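Local coordinates for mitochondrial enolase superfamily member 1 (PDB 4A35), which catalyses the magnesium-dependent dehydration of L-fuconate to 2-keto-3-deoxy-L-fuconate, a step in the breakdown of L-fucose, at residues E338-L343 / I370-I375; C363-H368 / P413-E418. All coordinates share one frame; numbering follows the deposited sequence.

Contact 1 (E338-L343 / I370-I375); sequences ENLSVL and IIFDYI. With EDO (1,2-ethanediol), chain G.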
loop_
_atom_site.group_PDB
_atom_site.type_symbol
_atom_site.label_atom_id
_atom_site.label_comp_id
_atom_site.label_asym_id
_atom_site.label_seq_id
_atom_site.Cartn_x
_atom_site.Cartn_y
_atom_site.Cartn_z
ATOM N N GLU A 338 8.798 -13.397 2.210
ATOM C CA GLU A 338 7.490 -13.101 2.757
ATOM C C GLU A 338 6.472 -14.183 2.388
ATOM O O GLU A 338 5.615 -14.512 3.230
ATOM C CB GLU A 338 7.027 -11.740 2.316
ATOM C CG GLU A 338 5.846 -11.297 3.182
ATOM C CD GLU A 338 5.465 -9.833 3.019
ATOM O OE1 GLU A 338 5.500 -9.321 1.879
ATOM O OE2 GLU A 338 5.071 -9.219 4.039
ATOM N N ASN A 339 6.531 -14.741 1.133
ATOM C CA ASN A 339 5.634 -15.848 0.778
ATOM C C ASN A 339 5.808 -17.027 1.771
ATOM O O ASN A 339 4.805 -17.641 2.128
ATOM C CB ASN A 339 5.896 -16.346 -0.638
ATOM C CG ASN A 339 5.008 -15.623 -1.620
ATOM O OD1 ASN A 339 3.820 -15.890 -1.726
ATOM N ND2 ASN A 339 5.552 -14.588 -2.245
ATOM N N LEU A 340 7.061 -17.339 2.194
ATOM C CA LEU A 340 7.299 -18.435 3.168
ATOM C C LEU A 340 6.547 -18.168 4.476
ATOM O O LEU A 340 5.904 -19.085 5.001
ATOM C CB LEU A 340 8.796 -18.601 3.499
ATOM C CG LEU A 340 9.640 -19.216 2.371
ATOM C CD1 LEU A 340 11.146 -19.047 2.696
ATOM C CD2 LEU A 340 9.285 -20.689 2.188
ATOM N N SER A 341 6.598 -16.909 4.962
ATOM C CA SER A 341 5.916 -16.520 6.229
ATOM C C SER A 341 4.395 -16.695 6.097
ATOM O O SER A 341 3.742 -17.119 7.060
ATOM C CB SER A 341 6.265 -15.081 6.624
ATOM O OG SER A 341 5.647 -14.049 5.869
ATOM N N VAL A 342 3.850 -16.433 4.882
ATOM C CA VAL A 342 2.401 -16.536 4.653
ATOM C C VAL A 342 2.049 -18.032 4.532
ATOM O O VAL A 342 1.041 -18.446 5.076
ATOM C CB VAL A 342 1.976 -15.681 3.435
ATOM C CG1 VAL A 342 0.495 -15.924 3.073
ATOM C CG2 VAL A 342 2.178 -14.179 3.737
ATOM N N LEU A 343 2.853 -18.852 3.807
ATOM C CA LEU A 343 2.581 -20.307 3.774
ATOM C C LEU A 343 2.545 -20.873 5.201
ATOM O O LEU A 343 1.715 -21.729 5.536
ATOM C CB LEU A 343 3.687 -21.061 2.970
ATOM C CG LEU A 343 3.680 -20.780 1.470
ATOM C CD1 LEU A 343 4.938 -21.402 0.815
ATOM C CD2 LEU A 343 2.368 -21.324 0.820
ATOM N N ILE A 370 4.470 -23.394 -4.185
ATOM C CA ILE A 370 3.398 -24.323 -3.817
ATOM C C ILE A 370 3.881 -25.803 -3.825
ATOM O O ILE A 370 3.399 -26.585 -3.002
ATOM C CB ILE A 370 2.115 -24.073 -4.643
ATOM C CG1 ILE A 370 0.863 -24.546 -3.878
ATOM C CG2 ILE A 370 2.162 -24.594 -6.102
ATOM C CD1 ILE A 370 0.551 -23.767 -2.449
ATOM N N ILE A 371 4.869 -26.151 -4.691
ATOM C CA ILE A 371 5.461 -27.483 -4.650
ATOM C C ILE A 371 6.180 -27.622 -3.277
ATOM O O ILE A 371 6.049 -28.646 -2.617
ATOM C CB ILE A 371 6.346 -27.737 -5.868
ATOM C CG1 ILE A 371 5.436 -27.940 -7.140
ATOM C CG2 ILE A 371 7.325 -28.917 -5.650
ATOM C CD1 ILE A 371 6.198 -27.800 -8.415
ATOM N N PHE A 372 6.957 -26.577 -2.891
ATOM C CA PHE A 372 7.609 -26.549 -1.574
ATOM C C PHE A 372 6.544 -26.675 -0.453
ATOM O O PHE A 372 6.730 -27.488 0.460
ATOM C CB PHE A 372 8.502 -25.306 -1.376
ATOM C CG PHE A 372 8.843 -25.073 0.096
ATOM C CD1 PHE A 372 9.766 -25.888 0.752
ATOM C CD2 PHE A 372 8.187 -24.079 0.837
ATOM C CE1 PHE A 372 10.066 -25.685 2.115
ATOM C CE2 PHE A 372 8.442 -23.924 2.212
ATOM C CZ PHE A 372 9.396 -24.722 2.835
ATOM N N ASP A 373 5.421 -25.940 -0.578
ATOM C CA ASP A 373 4.344 -25.998 0.410
ATOM C C ASP A 373 3.889 -27.478 0.600
ATOM O O ASP A 373 3.788 -27.963 1.741
ATOM C CB ASP A 373 3.153 -25.117 -0.003
ATOM C CG ASP A 373 2.047 -25.236 1.009
ATOM O OD1 ASP A 373 2.261 -24.814 2.158
ATOM O OD2 ASP A 373 1.000 -25.861 0.683
ATOM N N TYR A 374 3.554 -28.157 -0.513
ATOM C CA TYR A 374 3.116 -29.555 -0.441
ATOM C C TYR A 374 4.148 -30.479 0.202
ATOM O O TYR A 374 3.807 -31.289 1.080
ATOM C CB TYR A 374 2.769 -30.118 -1.845
ATOM C CG TYR A 374 2.355 -31.584 -1.794
ATOM C CD1 TYR A 374 1.164 -31.972 -1.187
ATOM C CD2 TYR A 374 3.182 -32.582 -2.310
ATOM C CE1 TYR A 374 0.799 -33.315 -1.107
ATOM C CE2 TYR A 374 2.821 -33.933 -2.240
ATOM C CZ TYR A 374 1.630 -34.292 -1.648
ATOM O OH TYR A 374 1.296 -35.625 -1.570
ATOM N N ILE A 375 5.401 -30.417 -0.278
ATOM C CA ILE A 375 6.443 -31.320 0.210
ATOM C C ILE A 375 6.800 -31.036 1.700
ATOM O O ILE A 375 6.963 -31.979 2.468
ATOM C CB ILE A 375 7.702 -31.260 -0.683
ATOM C CG1 ILE A 375 7.391 -31.783 -2.116
ATOM C CG2 ILE A 375 8.876 -32.028 -0.029
ATOM C CD1 ILE A 375 8.498 -31.424 -3.160
HETATM C C1 EDO G . -2.036 -36.430 -0.016
HETATM O O1 EDO G . -0.719 -35.932 0.101
HETATM C C2 EDO G . -2.920 -35.522 -0.879
HETATM O O2 EDO G . -3.477 -34.522 -0.054
HETATM O O HOH W 1 0.464 -23.847 3.880
#
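Asp373 OD1 accepts a 2.7 Å hydrogen bond from a water that also donates to Leu343 O at 3.0 Å, joining two successive outer helices of the modified TIM barrel of the mandelate racemase/muconate lactonizing family. The segments run in broadly the same direction, 38° apart with their axes 11.1 Å from each other at closest approach, and the contact is carried by side chains and the bridging water. Leu343 contributes the largest share from helix 335-348: CD2 lies 3.7 Å from Asp373 OD1, while CD1 comes up to the edge of the Phe372 ring, 4.2 Å from CD2 of that ring. The CG of Phe372 lies anti to the backbone N (chi1 163°), and its side chain crosses that of Leu340 at about a right angle. Leu340 CD2 approaches Phe372 CE2 obliquely, at an unusually short and therefore doubtful 3.3 Å. Asp373 OD2 is hydrogen-bonded to Ser378 OG, and the residue binds a magnesium ion together with Tyr188 and Ser380, separate from the one held by Asp251, Glu277 and Glu306. Tyr374 OH is hydrogen-bonded to O1 of a 1,2-ethanediol, probably from the crystallisation liquor, at 2.6 Å, with that oxygen in the plane of the ring.

Contact 2 (C363-H368 / P413-E418); sequences CELVQH and PGYSTE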
loop_
_atom_site.group_PDB
_atom_site.type_symbol
_atom_site.label_atom_id
_atom_site.label_comp_id
_atom_site.label_asym_id
_atom_site.label_seq_id
_atom_site.Cartn_x
_atom_site.Cartn_y
_atom_site.Cartn_z
ATOM N N CYS A 363 3.195 -17.898 -13.164
ATOM C CA CYS A 363 3.136 -19.391 -13.160
ATOM C C CYS A 363 4.560 -19.959 -12.900
ATOM O O CYS A 363 4.740 -20.855 -12.050
ATOM C CB CYS A 363 2.587 -19.925 -14.489
ATOM S SG CYS A 363 0.893 -19.408 -14.869
ATOM N N GLU A 364 5.557 -19.455 -13.693
ATOM C CA GLU A 364 6.944 -19.904 -13.631
ATOM C C GLU A 364 7.517 -19.788 -12.194
ATOM O O GLU A 364 8.226 -20.695 -11.765
ATOM C CB GLU A 364 7.815 -19.067 -14.591
ATOM C CG GLU A 364 7.750 -19.497 -16.066
ATOM C CD GLU A 364 6.405 -19.403 -16.779
ATOM O OE1 GLU A 364 5.578 -18.535 -16.409
ATOM O OE2 GLU A 364 6.248 -20.096 -17.812
ATOM N N LEU A 365 7.132 -18.754 -11.447
ATOM C CA LEU A 365 7.698 -18.566 -10.068
ATOM C C LEU A 365 6.874 -19.262 -9.020
ATOM O O LEU A 365 7.412 -20.013 -8.234
ATOM C CB LEU A 365 7.789 -17.057 -9.683
ATOM C CG LEU A 365 8.976 -16.275 -10.240
ATOM C CD1 LEU A 365 8.981 -16.295 -11.800
ATOM C CD2 LEU A 365 8.986 -14.817 -9.692
ATOM N N VAL A 366 5.571 -18.987 -8.988
ATOM C CA VAL A 366 4.725 -19.437 -7.898
ATOM C C VAL A 366 4.650 -20.995 -7.793
ATOM O O VAL A 366 4.506 -21.497 -6.689
ATOM C CB VAL A 366 3.362 -18.763 -7.913
ATOM C CG1 VAL A 366 2.339 -19.519 -8.762
ATOM C CG2 VAL A 366 2.880 -18.531 -6.468
ATOM N N GLN A 367 4.813 -21.709 -8.903
ATOM C CA GLN A 367 4.821 -23.206 -8.894
ATOM C C GLN A 367 5.912 -23.720 -7.875
ATOM O O GLN A 367 5.681 -24.704 -7.193
ATOM C CB GLN A 367 5.093 -23.746 -10.332
ATOM C CG GLN A 367 6.475 -23.375 -10.873
ATOM C CD GLN A 367 6.752 -23.976 -12.248
ATOM O OE1 GLN A 367 6.164 -25.015 -12.637
ATOM N NE2 GLN A 367 7.567 -23.280 -13.027
ATOM N N HIS A 368 7.094 -23.024 -7.771
ATOM C CA HIS A 368 8.137 -23.442 -6.829
ATOM C C HIS A 368 7.628 -23.343 -5.401
ATOM O O HIS A 368 7.935 -24.192 -4.574
ATOM C CB HIS A 368 9.393 -22.526 -6.982
ATOM C CG HIS A 368 10.169 -22.721 -8.250
ATOM N ND1 HIS A 368 11.263 -23.583 -8.299
ATOM C CD2 HIS A 368 10.007 -22.143 -9.457
ATOM C CE1 HIS A 368 11.701 -23.523 -9.544
ATOM N NE2 HIS A 368 10.990 -22.650 -10.276
ATOM N N PRO A 413 18.315 -25.556 -12.509
ATOM C CA PRO A 413 18.628 -24.627 -11.398
ATOM C C PRO A 413 17.958 -23.233 -11.572
ATOM O O PRO A 413 17.804 -22.731 -12.713
ATOM C CB PRO A 413 20.161 -24.498 -11.469
ATOM C CG PRO A 413 20.627 -25.785 -12.166
ATOM C CD PRO A 413 19.549 -26.048 -13.186
ATOM N N GLY A 414 17.593 -22.616 -10.453
ATOM C CA GLY A 414 17.018 -21.266 -10.459
ATOM C C GLY A 414 15.540 -21.173 -10.139
ATOM O O GLY A 414 14.908 -22.171 -9.738
ATOM N N TYR A 415 14.994 -19.928 -10.254
ATOM C CA TYR A 415 13.604 -19.648 -9.868
ATOM C C TYR A 415 12.675 -19.590 -11.126
ATOM O O TYR A 415 11.532 -19.135 -11.029
ATOM C CB TYR A 415 13.601 -18.315 -9.088
ATOM C CG TYR A 415 12.389 -18.027 -8.230
ATOM C CD1 TYR A 415 11.426 -19.017 -7.978
ATOM C CD2 TYR A 415 12.209 -16.777 -7.653
ATOM C CE1 TYR A 415 10.277 -18.733 -7.255
ATOM C CE2 TYR A 415 11.088 -16.498 -6.869
ATOM C CZ TYR A 415 10.087 -17.462 -6.741
ATOM O OH TYR A 415 8.996 -17.228 -5.947
ATOM N N SER A 416 13.201 -20.040 -12.321
ATOM C CA SER A 416 12.446 -19.985 -13.616
ATOM C C SER A 416 12.062 -18.527 -13.981
ATOM O O SER A 416 11.086 -18.311 -14.720
ATOM C CB SER A 416 11.154 -20.809 -13.567
ATOM O OG SER A 416 11.404 -22.122 -13.109
ATOM N N THR A 417 12.798 -17.553 -13.437
ATOM C CA THR A 417 12.567 -16.101 -13.680
ATOM C C THR A 417 13.216 -15.636 -15.006
ATOM O O THR A 417 12.899 -14.557 -15.510
ATOM C CB THR A 417 13.232 -15.276 -12.543
ATOM O OG1 THR A 417 14.514 -15.874 -12.341
ATOM C CG2 THR A 417 12.459 -15.314 -11.220
ATOM N N GLU A 418 14.230 -16.379 -15.483
ATOM C CA GLU A 418 15.014 -15.942 -16.620
ATOM C C GLU A 418 14.195 -15.786 -17.913
ATOM O O GLU A 418 13.483 -16.704 -18.321
ATOM C CB GLU A 418 16.202 -16.880 -16.875
ATOM C CG GLU A 418 17.158 -16.313 -17.914
ATOM C CD GLU A 418 18.505 -16.993 -17.865
ATOM O OE1 GLU A 418 18.739 -17.810 -16.941
ATOM O OE2 GLU A 418 19.285 -16.779 -18.814
HETATM O O HOH W 2 9.838 -23.454 -14.958
#
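The loop 413-418 runs up to the helix with Ser416 CA 5.5 Å from Glu364 CA, and Ser416 itself takes a left-handed helical backbone conformation. In this modified TIM-barrel enzyme of the enolase superfamily, the loop meets parts of the N-terminal capping domain: Thr417 OG1 bonds to Cys53 O, and Tyr415 N to Asp125 OD1. Ser416 OG, anti to its own carbonyl carbon (chi1 -51°), makes a nearly straight hydrogen bond to His368 NE2, 2.9 Å long at 175°. The other ring nitrogen, ND1, is hydrogen-bonded to Trp136 N, so the imidazole is gripped from both nitrogens. Tyr415 turns its edge toward the face of the same imidazole in an offset edge-to-face pair, the planes at 73° and the centroids 5.5 Å apart. One face of the phenol is taken by Leu365, whose CG stands almost on the ring normal, 3.9 Å from the ring centroid, in a CH-pi contact. Beyond it Leu365 CD1 reaches Thr417 CG2 at 3.7 Å. Gln367 NE2 turns back on its own helix to bond Glu364 O at 3.0 Å, and a weak bond from this nitrogen leads to a water lying 2.8 Å from Ser416 OG.

Both contacts are built on helix 362-377, with 363-368 serving contact 2 and 370-375 serving contact 1, only one residue between them. Their centres lie 14 Å apart. Along the chain the order is 338-343, 363-368, 370-375, 413-418, so the two pairings interleave. The N-terminal half of the helix packs on the loop that follows strand 406-408, beside helix 110-131, and the C-terminal half on helix 335-348, its predecessor in the barrel. The helix begins just after His356, Ala357 and Gly358, which probably bind substrate. One helix thus packs on a barrel neighbour and on a loop touching the N-terminal domain; the side chain of Glu364, in contact 2, is about 7 Å from Gly358.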